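Local coordinates for neutral ceramidase (Pseudomonas aeruginosa, PDB 2ZWS), which catalyses the zinc-dependent cleavage of the N-acyl linkage of ceramides to give sphingosine and a free fatty acid, and also the reverse synthesis, at residues S27-K32 and S114-Q119; C370-T375 and Y467-Q472; I400-L405 and I433-F438; P610-I615 and S638-G643. All coordinates share one frame; numbering follows the deposited sequence. Where two conformers were deposited one is given.

Contact 1 (S27-K32 and S114-Q119); sequences SSLEQK and SVLGFQ
L29 and L116 cross at about a right angle. The CD2 methyl of each does the touching, 3.7 Å from L29 CD2 to L116 CD2. The same L29 methyl also lies 3.4 Å from the carbonyl oxygen S114 O. In L29, CG stands anti to the carbonyl carbon (chi1 -66°), beside the backbone N, and from there the branch carrying CD2 comes nearer to the second segment than the direction of CB alone would suggest. S114 turns its CB toward the opposite backbone and sets it against the S27-S28 peptide, with S114 CB 3.4 Å from S27 C. Both segments are loops. In 27-32 a type I turn runs from S28 to Q31, and S28 OG accepts from E30 N at 3.0 Å, an ST turn within it; in 114-119, L116 with its positive phi is the C-prime residue of the Schellman motif that ends helix 109-112. These two loops of the ceramidase N-terminal part meet at the surface, with the S27 side chain about 9 Å from the zinc ion. No direct hydrogen bond joins them. Instead a water lies 2.9 Å from S28 O and 2.7 Å from S114 OG, hydrogen-bonded to both. Around the leucines, N348 touches both L29 and L116.

Contact 2 (C370-T375 and Y467-Q472); sequences CQAEKT and YGPWTQ
G468 N and CA lie on one side of the Q371 amide plane, K374 NZ approaches from the other, and the ring of P469 sits against the end of helix 365-370. Of the amide atoms, Q371 OE1 comes nearest to the second segment, 3.5 Å from G468 CA, while NE2 is hydrogen-bonded to L466 O just before that segment. The proline touches with one end of its ring: P469 CD is 3.2 Å from C370 O, and P469 CG is 3.8 Å from A372 CB. Two beta turns meet here, a type II' turn from Q371 to K374 and a type I turn from G468 to T471 that leads into helix 471-488, with W470 at its N-cap position. No hydrogen bond crosses between them, so the fit rests on these contacts of carbon with carbon and oxygen. The Q371 chain bends at chi2 (-77°), which swings CD back toward G468 although CB points away from it. K374 NZ donates to Q371 OE1 at 2.8 Å from above the carbonyl plane, 42° out of it, and has further partners in T465 O and A325 O. Held at OE1 by the lysine and at NE2 by L466 O, the amide would be fixed in its rotation. Next to the proline, E373 turns its carboxylate to R452 in a salt bridge, and R452 also makes a cation-pi contact with W470. In the second turn, G468 O is gripped by two donors of one residue: T471 N at 3.1 Å and T471 OG1 at 2.8 Å approach it from the same face of its plane.

Contact 3 (I400-L405 and I433-F438); sequences IGQLEL and IRHVVF
Q402 O begins the pairing by accepting from two successive backbone nitrogens, R434 N at 2.8 Å and H435 N at 3.3 Å, where the chain enters a parallel pair of strands, 403-407 beside 435-439. The connection between them runs through helix 414-428, as in a beta-alpha-beta unit, and 435-439 is the outermost strand of its four-stranded sheet within the chain. Further backbone bonds follow in the register of parallel strands: E404 N donates to H435 O, and V437 N to E404 O at 2.8 Å. The short strand axes lie only 16° from parallel.

Among the polar side chains, E404 is buried, and its OE1 is hydrogen-bonded to S428 OG on the covering helix. In the conformer given, R434 NH1 makes a salt bridge with E429 and donates to I433 O, 2.9 Å away, from above that carbonyl plane. The imidazole of H435 stacks with Y148, and its NE2 is hydrogen-bonded to E289.

Carbon contacts complete the pairing. The E404 chain crosses I433, which precedes the strand, at about a right angle; extended beyond CG (chi2 -178°), it sets E404 CD 3.6 Å from I433 CG1. On the face of L403 and L405, L403 CD2 in the conformer given comes 3.7 Å from H435 CB, and L405 CD1 rests 3.8 Å from V437 CG1.

Contact 4 (P610-I615 and S638-G643); sequences PGHYYI and SFEVLG
P610 opens the pairing by laying its CA 3.2 Å from V641 O across an antiparallel beta hairpin, formed by strands 611-622 and 629-642 in the C-terminal part of the enzyme. At G611 the backbones form a hydrogen-bonded pair: G611 N donates to V641 O, and V641 N donates to G611 O at 2.7 Å. The glycine's backbone angles would drive any CB into the carbonyl oxygen of P610. H612 follows in a non-hydrogen-bonded pair with E640. E640 CG makes a CH-pi contact over one face of its imidazole, offset toward the rim, 4.3 Å from CG to the H612 ring centroid, and the ring and carboxylate planes lie 38° apart.

Y613 points to the other face of the sheet and pairs with F639 through two backbone bonds, Y613 N to F639 O and F639 N to Y613 O, each 2.8 Å long. Its CB makes a second CH-pi contact over one face of the F639 ring, again offset toward the rim, 3.5 Å from F639 CZ. F639 CG stands between its own N and carbonyl carbon (chi1 58°), and the ring lies beside Y613. The Y613 ring meets V641, with Y613 CD2 3.6 Å from V641 CG2, while its hydroxyl is hydrogen-bonded to E609 O and W602 meets the ring. Y614 touches S638 through CB. Segment 638-643 lies in the region 620-646 that is required for correct folding and localization. I615 ends the walk at the edge of the F639 ring, near its plane, with CG1 4.3 Å from F639 CE1.

Overall arrangement
From the N terminus, contact 1 comes first, joining the loop before strand 32-36 to the one before helix 120-138 and closing a loop of 81 residues. Contact 2 opens later, where helix 365-370 ends, and closes at the start of helix 471-488. Nested inside that loop is contact 3, which pairs two neighbouring strands of the four-stranded sheet; the nearest atoms of contacts 2 and 3 are about 8 Å apart. Contact 4 follows in series, pairing the two strands of a hairpin in the C-terminal part and closing a loop of 22 residues, its centre about 61 Å from that of contact 2. None of the four touches another, and none cross along the chain.

Contact 1 (S27-K32 and S114-Q119)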
# COMPACT_ATOMS: atom_id res chain seq x y z
N SER A 27 9.85 -6.10 -9.45
CA SER A 27 9.91 -7.21 -10.39
C SER A 27 11.28 -7.88 -10.43
O SER A 27 11.74 -8.33 -11.49
CB SER A 27 9.52 -6.72 -11.78
OG SER A 27 8.29 -6.03 -11.70
N SER A 28 11.90 -7.97 -9.26
CA SER A 28 13.24 -8.53 -9.19
C SER A 28 13.26 -9.93 -8.58
O SER A 28 12.70 -10.14 -7.52
CB SER A 28 14.16 -7.61 -8.39
OG SER A 28 15.44 -8.20 -8.25
N LEU A 29 13.92 -10.86 -9.26
CA LEU A 29 14.18 -12.18 -8.67
C LEU A 29 15.27 -12.21 -7.58
O LEU A 29 15.48 -13.25 -6.94
CB LEU A 29 14.57 -13.18 -9.77
CG LEU A 29 13.53 -13.57 -10.81
CD1 LEU A 29 14.26 -14.27 -11.93
CD2 LEU A 29 12.46 -14.47 -10.21
N GLU A 30 15.97 -11.09 -7.44
CA GLU A 30 17.04 -10.91 -6.48
C GLU A 30 16.74 -9.83 -5.44
O GLU A 30 17.64 -9.14 -4.96
CB GLU A 30 18.36 -10.61 -7.21
CG GLU A 30 18.97 -11.79 -7.95
CD GLU A 30 20.21 -11.41 -8.76
OE1 GLU A 30 20.54 -12.14 -9.72
OE2 GLU A 30 20.86 -10.39 -8.45
N GLN A 31 15.46 -9.68 -5.11
CA GLN A 31 15.06 -8.82 -4.01
C GLN A 31 14.12 -9.55 -3.09
O GLN A 31 12.90 -9.33 -3.10
CB GLN A 31 14.40 -7.54 -4.53
CG GLN A 31 14.31 -6.48 -3.44
CD GLN A 31 13.29 -5.41 -3.73
OE1 GLN A 31 12.49 -5.48 -4.68
NE2 GLN A 31 13.28 -4.39 -2.87
N LYS A 32 14.71 -10.43 -2.28
CA LYS A 32 13.93 -11.16 -1.28
C LYS A 32 13.95 -10.49 0.09
O LYS A 32 14.96 -9.88 0.46
CB LYS A 32 14.39 -12.61 -1.19
CG LYS A 32 14.15 -13.37 -2.50
CD LYS A 32 14.06 -14.86 -2.26
CE LYS A 32 14.11 -15.60 -3.55
NZ LYS A 32 14.04 -17.07 -3.25
N SER A 114 7.92 -12.33 -10.46
CA SER A 114 9.26 -12.23 -9.82
C SER A 114 9.31 -12.93 -8.45
O SER A 114 10.38 -13.19 -7.90
CB SER A 114 9.67 -10.78 -9.66
OG SER A 114 8.76 -10.15 -8.77
N VAL A 115 8.12 -13.19 -7.88
CA VAL A 115 7.98 -13.82 -6.56
C VAL A 115 7.96 -15.35 -6.69
O VAL A 115 7.99 -16.08 -5.67
CB VAL A 115 6.67 -13.34 -5.87
CG1 VAL A 115 6.70 -13.67 -4.39
CG2 VAL A 115 6.44 -11.81 -6.06
N LEU A 116 7.89 -15.83 -7.95
CA LEU A 116 7.82 -17.26 -8.30
C LEU A 116 6.45 -17.87 -7.98
O LEU A 116 6.34 -19.10 -7.85
CB LEU A 116 8.91 -18.07 -7.59
CG LEU A 116 10.37 -17.61 -7.72
CD1 LEU A 116 11.29 -18.47 -6.87
CD2 LEU A 116 10.79 -17.64 -9.20
N GLY A 117 5.43 -17.03 -7.86
CA GLY A 117 4.05 -17.50 -7.71
C GLY A 117 3.37 -16.96 -6.45
O GLY A 117 3.81 -15.98 -5.84
N PHE A 118 2.31 -17.65 -6.05
CA PHE A 118 1.43 -17.25 -4.97
C PHE A 118 2.01 -17.63 -3.61
O PHE A 118 2.41 -18.79 -3.41
CB PHE A 118 0.10 -17.97 -5.17
CG PHE A 118 -0.93 -17.64 -4.15
CD1 PHE A 118 -1.39 -18.61 -3.26
CD2 PHE A 118 -1.43 -16.35 -4.10
CE1 PHE A 118 -2.35 -18.29 -2.32
CE2 PHE A 118 -2.38 -16.02 -3.17
CZ PHE A 118 -2.85 -16.98 -2.27
N GLN A 119 2.01 -16.69 -2.67
CA GLN A 119 2.56 -16.93 -1.35
C GLN A 119 1.40 -16.87 -0.35
O GLN A 119 1.01 -15.81 0.15
CB GLN A 119 3.65 -15.90 -1.02
CG GLN A 119 4.78 -15.80 -2.08
CD GLN A 119 5.34 -17.17 -2.53
OE1 GLN A 119 5.45 -17.45 -3.76
NE2 GLN A 119 5.71 -18.00 -1.57
O HOH W 1 10.06 -10.22 -6.41

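Contact 2 (C370-T375 and Y467-Q472)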
# COMPACT_ATOMS: atom_id res chain seq x y z
N CYS A 370 -5.32 -3.10 -32.85
CA CYS A 370 -5.98 -2.13 -32.01
C CYS A 370 -5.11 -1.66 -30.79
O CYS A 370 -5.40 -0.58 -30.30
CB CYS A 370 -7.51 -2.41 -31.74
SG CYS A 370 -8.68 -2.34 -33.16
N GLN A 371 -4.00 -2.34 -30.46
CA GLN A 371 -3.04 -1.81 -29.47
C GLN A 371 -2.24 -0.58 -29.96
O GLN A 371 -1.48 0.02 -29.20
CB GLN A 371 -2.08 -2.92 -29.02
CG GLN A 371 -2.73 -3.99 -28.13
CD GLN A 371 -2.94 -3.51 -26.70
OE1 GLN A 371 -2.43 -2.46 -26.31
NE2 GLN A 371 -3.70 -4.29 -25.91
N ALA A 372 -2.42 -0.23 -31.24
CA ALA A 372 -1.97 1.06 -31.81
C ALA A 372 -0.46 1.20 -31.73
O ALA A 372 0.26 0.32 -32.23
CB ALA A 372 -2.72 2.25 -31.14
N GLU A 373 0.05 2.24 -31.09
CA GLU A 373 1.50 2.46 -31.11
C GLU A 373 2.34 1.51 -30.26
O GLU A 373 3.56 1.52 -30.31
CB GLU A 373 1.91 3.93 -30.94
CG GLU A 373 1.07 4.79 -30.05
CD GLU A 373 -0.31 5.12 -30.59
OE1 GLU A 373 -0.49 5.82 -31.63
OE2 GLU A 373 -1.26 4.69 -29.93
N LYS A 374 1.68 0.67 -29.47
CA LYS A 374 2.39 -0.31 -28.69
C LYS A 374 3.09 -1.37 -29.55
O LYS A 374 2.52 -1.84 -30.54
CB LYS A 374 1.39 -1.02 -27.75
CG LYS A 374 2.04 -1.98 -26.73
CD LYS A 374 0.99 -2.63 -25.80
CE LYS A 374 0.54 -1.65 -24.73
NZ LYS A 374 -0.72 -2.17 -24.11
N THR A 375 4.32 -1.71 -29.18
CA THR A 375 4.94 -2.91 -29.75
C THR A 375 4.86 -3.99 -28.69
O THR A 375 5.46 -3.93 -27.61
CB THR A 375 6.36 -2.70 -30.33
OG1 THR A 375 7.32 -2.55 -29.28
CG2 THR A 375 6.39 -1.47 -31.23
N TYR A 467 -5.02 -2.22 -21.87
CA TYR A 467 -6.19 -2.43 -22.74
C TYR A 467 -6.21 -1.55 -23.99
O TYR A 467 -7.25 -1.37 -24.62
CB TYR A 467 -7.48 -2.31 -21.91
CG TYR A 467 -7.39 -3.14 -20.64
CD1 TYR A 467 -7.52 -4.54 -20.68
CD2 TYR A 467 -7.11 -2.54 -19.40
CE1 TYR A 467 -7.39 -5.31 -19.50
CE2 TYR A 467 -6.98 -3.30 -18.21
CZ TYR A 467 -7.14 -4.67 -18.27
OH TYR A 467 -7.00 -5.42 -17.11
N GLY A 468 -5.06 -0.97 -24.30
CA GLY A 468 -4.90 -0.18 -25.52
C GLY A 468 -5.04 1.32 -25.35
O GLY A 468 -5.18 1.84 -24.23
N PRO A 469 -5.06 2.04 -26.47
CA PRO A 469 -5.00 3.49 -26.45
C PRO A 469 -6.20 4.14 -25.74
O PRO A 469 -6.08 5.26 -25.25
CB PRO A 469 -4.95 3.87 -27.94
CG PRO A 469 -5.54 2.70 -28.66
CD PRO A 469 -5.14 1.50 -27.85
N TRP A 470 -7.34 3.46 -25.73
CA TRP A 470 -8.56 4.04 -25.18
C TRP A 470 -8.87 3.57 -23.76
O TRP A 470 -9.98 3.78 -23.27
CB TRP A 470 -9.75 3.82 -26.12
CG TRP A 470 -9.46 4.38 -27.49
CD1 TRP A 470 -9.22 3.68 -28.63
CD2 TRP A 470 -9.29 5.76 -27.82
NE1 TRP A 470 -8.94 4.55 -29.66
CE2 TRP A 470 -8.98 5.83 -29.19
CE3 TRP A 470 -9.40 6.96 -27.08
CZ2 TRP A 470 -8.78 7.05 -29.86
CZ3 TRP A 470 -9.19 8.17 -27.74
CH2 TRP A 470 -8.88 8.20 -29.12
N THR A 471 -7.88 2.98 -23.10
CA THR A 471 -8.03 2.58 -21.69
C THR A 471 -8.49 3.76 -20.82
O THR A 471 -9.44 3.62 -20.00
CB THR A 471 -6.73 1.95 -21.15
OG1 THR A 471 -6.39 0.80 -21.93
CG2 THR A 471 -6.88 1.53 -19.69
N GLN A 472 -7.85 4.92 -20.96
CA GLN A 472 -8.21 6.06 -20.14
C GLN A 472 -9.65 6.50 -20.42
O GLN A 472 -10.39 6.81 -19.49
CB GLN A 472 -7.24 7.23 -20.35
CG GLN A 472 -7.38 8.40 -19.36
CD GLN A 472 -8.52 9.36 -19.68
OE1 GLN A 472 -8.95 9.47 -20.84
NE2 GLN A 472 -9.01 10.08 -18.66

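Contact 3 (I400-L405 and I433-F438)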
# COMPACT_ATOMS: atom_id res chain seq x y z
N ILE A 400 -19.39 11.45 0.27
CA ILE A 400 -19.28 11.79 1.68
C ILE A 400 -19.63 13.29 1.79
O ILE A 400 -18.77 14.14 1.56
CB ILE A 400 -17.84 11.48 2.24
CG1 ILE A 400 -17.43 10.03 1.97
CG2 ILE A 400 -17.79 11.79 3.72
CD1 ILE A 400 -15.93 9.77 2.19
N GLY A 401 -20.90 13.60 2.04
CA GLY A 401 -21.34 15.00 1.96
C GLY A 401 -21.06 15.62 0.59
O GLY A 401 -21.43 15.04 -0.45
N GLN A 402 -20.40 16.78 0.56
CA GLN A 402 -20.08 17.41 -0.74
C GLN A 402 -18.83 16.83 -1.41
O GLN A 402 -18.36 17.37 -2.42
CB GLN A 402 -19.92 18.93 -0.58
CG GLN A 402 -18.65 19.36 0.18
CD GLN A 402 -18.82 19.60 1.68
OE1 GLN A 402 -18.18 20.50 2.24
NE2 GLN A 402 -19.63 18.79 2.34
N LEU A 403 -18.28 15.76 -0.83
CA LEU A 403 -17.11 15.08 -1.39
C LEU A 403 -17.50 13.84 -2.15
O LEU A 403 -18.41 13.12 -1.74
CB LEU A 403 -16.18 14.59 -0.29
CG LEU A 403 -15.77 15.59 0.78
CD1 LEU A 403 -14.78 14.91 1.73
CD2 LEU A 403 -15.16 16.83 0.15
N GLU A 404 -16.80 13.58 -3.24
CA GLU A 404 -16.88 12.26 -3.86
C GLU A 404 -15.49 11.68 -3.93
O GLU A 404 -14.55 12.38 -4.28
CB GLU A 404 -17.49 12.28 -5.26
CG GLU A 404 -19.00 12.25 -5.24
CD GLU A 404 -19.62 12.23 -6.64
OE1 GLU A 404 -19.01 12.76 -7.61
OE2 GLU A 404 -20.75 11.70 -6.75
N LEU A 405 -15.39 10.41 -3.57
CA LEU A 405 -14.13 9.71 -3.50
C LEU A 405 -14.23 8.57 -4.51
O LEU A 405 -15.13 7.73 -4.43
CB LEU A 405 -13.92 9.20 -2.08
CG LEU A 405 -12.73 8.28 -1.82
CD1 LEU A 405 -11.39 8.96 -2.16
CD2 LEU A 405 -12.74 7.76 -0.39
N ILE A 433 -21.99 18.16 -5.24
CA ILE A 433 -20.59 17.78 -5.04
C ILE A 433 -19.67 18.95 -5.37
O ILE A 433 -19.80 19.58 -6.42
CB ILE A 433 -20.21 16.56 -5.91
CG1 ILE A 433 -21.08 15.34 -5.57
CG2 ILE A 433 -18.71 16.24 -5.76
CD1 ILE A 433 -21.11 14.98 -4.08
N ARG A 434 -18.71 19.21 -4.48
CA ARG A 434 -17.78 20.32 -4.66
C ARG A 434 -16.32 19.90 -4.74
O ARG A 434 -15.47 20.68 -5.13
CB ARG A 434 -17.97 21.34 -3.52
CG ARG A 434 -19.41 21.93 -3.42
CD ARG A 434 -19.73 22.79 -4.66
NE ARG A 434 -21.14 23.24 -4.73
CZ ARG A 434 -22.08 22.71 -5.51
NH1 ARG A 434 -21.83 21.69 -6.33
NH2 ARG A 434 -23.31 23.23 -5.49
N HIS A 435 -16.02 18.67 -4.35
CA HIS A 435 -14.65 18.17 -4.40
C HIS A 435 -14.67 16.72 -4.81
O HIS A 435 -15.47 15.93 -4.29
CB HIS A 435 -13.96 18.31 -3.04
CG HIS A 435 -13.94 19.71 -2.51
ND1 HIS A 435 -13.13 20.70 -3.03
CD2 HIS A 435 -14.65 20.29 -1.52
CE1 HIS A 435 -13.33 21.83 -2.38
NE2 HIS A 435 -14.26 21.61 -1.46
N VAL A 436 -13.83 16.37 -5.78
CA VAL A 436 -13.72 14.98 -6.23
C VAL A 436 -12.29 14.53 -5.98
O VAL A 436 -11.36 15.16 -6.43
CB VAL A 436 -14.06 14.87 -7.73
CG1 VAL A 436 -13.86 13.44 -8.23
CG2 VAL A 436 -15.50 15.33 -7.98
N VAL A 437 -12.15 13.47 -5.18
CA VAL A 437 -10.83 12.94 -4.87
C VAL A 437 -10.65 11.62 -5.63
O VAL A 437 -11.50 10.73 -5.55
CB VAL A 437 -10.67 12.66 -3.37
CG1 VAL A 437 -9.33 11.99 -3.11
CG2 VAL A 437 -10.75 13.96 -2.59
N PHE A 438 -9.56 11.51 -6.39
CA PHE A 438 -9.32 10.32 -7.19
C PHE A 438 -8.32 9.43 -6.46
O PHE A 438 -7.18 9.82 -6.33
CB PHE A 438 -8.76 10.76 -8.55
CG PHE A 438 -8.58 9.63 -9.51
CD1 PHE A 438 -9.55 9.31 -10.44
CD2 PHE A 438 -7.42 8.86 -9.47
CE1 PHE A 438 -9.38 8.24 -11.33
CE2 PHE A 438 -7.23 7.80 -10.37
CZ PHE A 438 -8.22 7.49 -11.30

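Contact 4 (P610-I615 and S638-G643)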
# COMPACT_ATOMS: atom_id res chain seq x y z
N PRO A 610 18.33 8.88 29.86
CA PRO A 610 19.51 8.19 30.37
C PRO A 610 19.09 7.07 31.31
O PRO A 610 18.06 7.18 31.99
CB PRO A 610 20.25 9.28 31.15
CG PRO A 610 19.83 10.55 30.50
CD PRO A 610 18.41 10.34 30.08
N GLY A 611 19.87 5.99 31.34
CA GLY A 611 19.56 4.85 32.20
C GLY A 611 20.02 3.53 31.61
O GLY A 611 20.90 3.50 30.75
N HIS A 612 19.44 2.44 32.10
CA HIS A 612 19.82 1.10 31.67
C HIS A 612 18.75 0.43 30.82
O HIS A 612 17.55 0.54 31.11
CB HIS A 612 20.18 0.25 32.90
CG HIS A 612 21.41 0.74 33.60
ND1 HIS A 612 21.36 1.67 34.62
CD2 HIS A 612 22.72 0.48 33.40
CE1 HIS A 612 22.59 1.93 35.03
NE2 HIS A 612 23.44 1.23 34.30
N TYR A 613 19.20 -0.25 29.77
CA TYR A 613 18.33 -0.85 28.77
C TYR A 613 18.83 -2.24 28.40
O TYR A 613 20.01 -2.55 28.60
CB TYR A 613 18.34 0.01 27.50
CG TYR A 613 17.72 1.38 27.66
CD1 TYR A 613 16.40 1.60 27.25
CD2 TYR A 613 18.44 2.46 28.20
CE1 TYR A 613 15.81 2.85 27.38
CE2 TYR A 613 17.85 3.72 28.34
CZ TYR A 613 16.52 3.90 27.92
OH TYR A 613 15.91 5.14 28.04
N TYR A 614 17.96 -3.07 27.84
CA TYR A 614 18.43 -4.27 27.17
C TYR A 614 17.55 -4.57 25.97
O TYR A 614 16.51 -3.94 25.79
CB TYR A 614 18.50 -5.46 28.13
CG TYR A 614 17.18 -5.96 28.68
CD1 TYR A 614 16.66 -5.48 29.89
CD2 TYR A 614 16.47 -6.96 28.02
CE1 TYR A 614 15.46 -5.96 30.40
CE2 TYR A 614 15.29 -7.46 28.53
CZ TYR A 614 14.78 -6.95 29.72
OH TYR A 614 13.60 -7.46 30.21
N ILE A 615 17.96 -5.52 25.15
CA ILE A 615 17.18 -5.88 23.97
C ILE A 615 16.72 -7.34 24.08
O ILE A 615 17.51 -8.23 24.40
CB ILE A 615 17.98 -5.60 22.66
CG1 ILE A 615 18.16 -4.08 22.47
CG2 ILE A 615 17.30 -6.24 21.43
CD1 ILE A 615 19.14 -3.68 21.37
N SER A 638 22.28 -5.92 30.05
CA SER A 638 21.97 -4.49 30.01
C SER A 638 23.13 -3.63 29.48
O SER A 638 24.30 -4.03 29.54
CB SER A 638 21.52 -3.99 31.38
OG SER A 638 22.64 -3.94 32.25
N PHE A 639 22.78 -2.46 28.96
CA PHE A 639 23.74 -1.41 28.58
C PHE A 639 23.20 -0.08 29.09
O PHE A 639 22.00 0.03 29.39
CB PHE A 639 23.98 -1.38 27.06
CG PHE A 639 22.73 -1.16 26.24
CD1 PHE A 639 21.94 -2.23 25.86
CD2 PHE A 639 22.35 0.13 25.85
CE1 PHE A 639 20.79 -2.04 25.12
CE2 PHE A 639 21.18 0.33 25.09
CZ PHE A 639 20.41 -0.75 24.72
N GLU A 640 24.08 0.91 29.20
CA GLU A 640 23.70 2.22 29.72
C GLU A 640 23.62 3.25 28.62
O GLU A 640 24.53 3.35 27.78
CB GLU A 640 24.69 2.70 30.78
CG GLU A 640 24.20 3.94 31.53
CD GLU A 640 25.09 4.32 32.71
OE1 GLU A 640 26.01 3.55 33.07
OE2 GLU A 640 24.85 5.41 33.28
N VAL A 641 22.55 4.03 28.62
CA VAL A 641 22.52 5.23 27.79
C VAL A 641 22.89 6.40 28.69
O VAL A 641 22.24 6.64 29.72
CB VAL A 641 21.15 5.45 27.11
CG1 VAL A 641 21.17 6.76 26.34
CG2 VAL A 641 20.81 4.27 26.18
N LEU A 642 23.96 7.10 28.29
CA LEU A 642 24.48 8.26 29.02
C LEU A 642 23.89 9.55 28.44
O LEU A 642 23.48 9.57 27.28
CB LEU A 642 26.01 8.31 28.91
CG LEU A 642 26.83 7.06 29.23
CD1 LEU A 642 28.30 7.27 28.88
CD2 LEU A 642 26.68 6.67 30.68
N GLY A 643 23.84 10.62 29.23
CA GLY A 643 23.41 11.90 28.68
C GLY A 643 23.11 13.03 29.64
O GLY A 643 24.03 13.66 30.18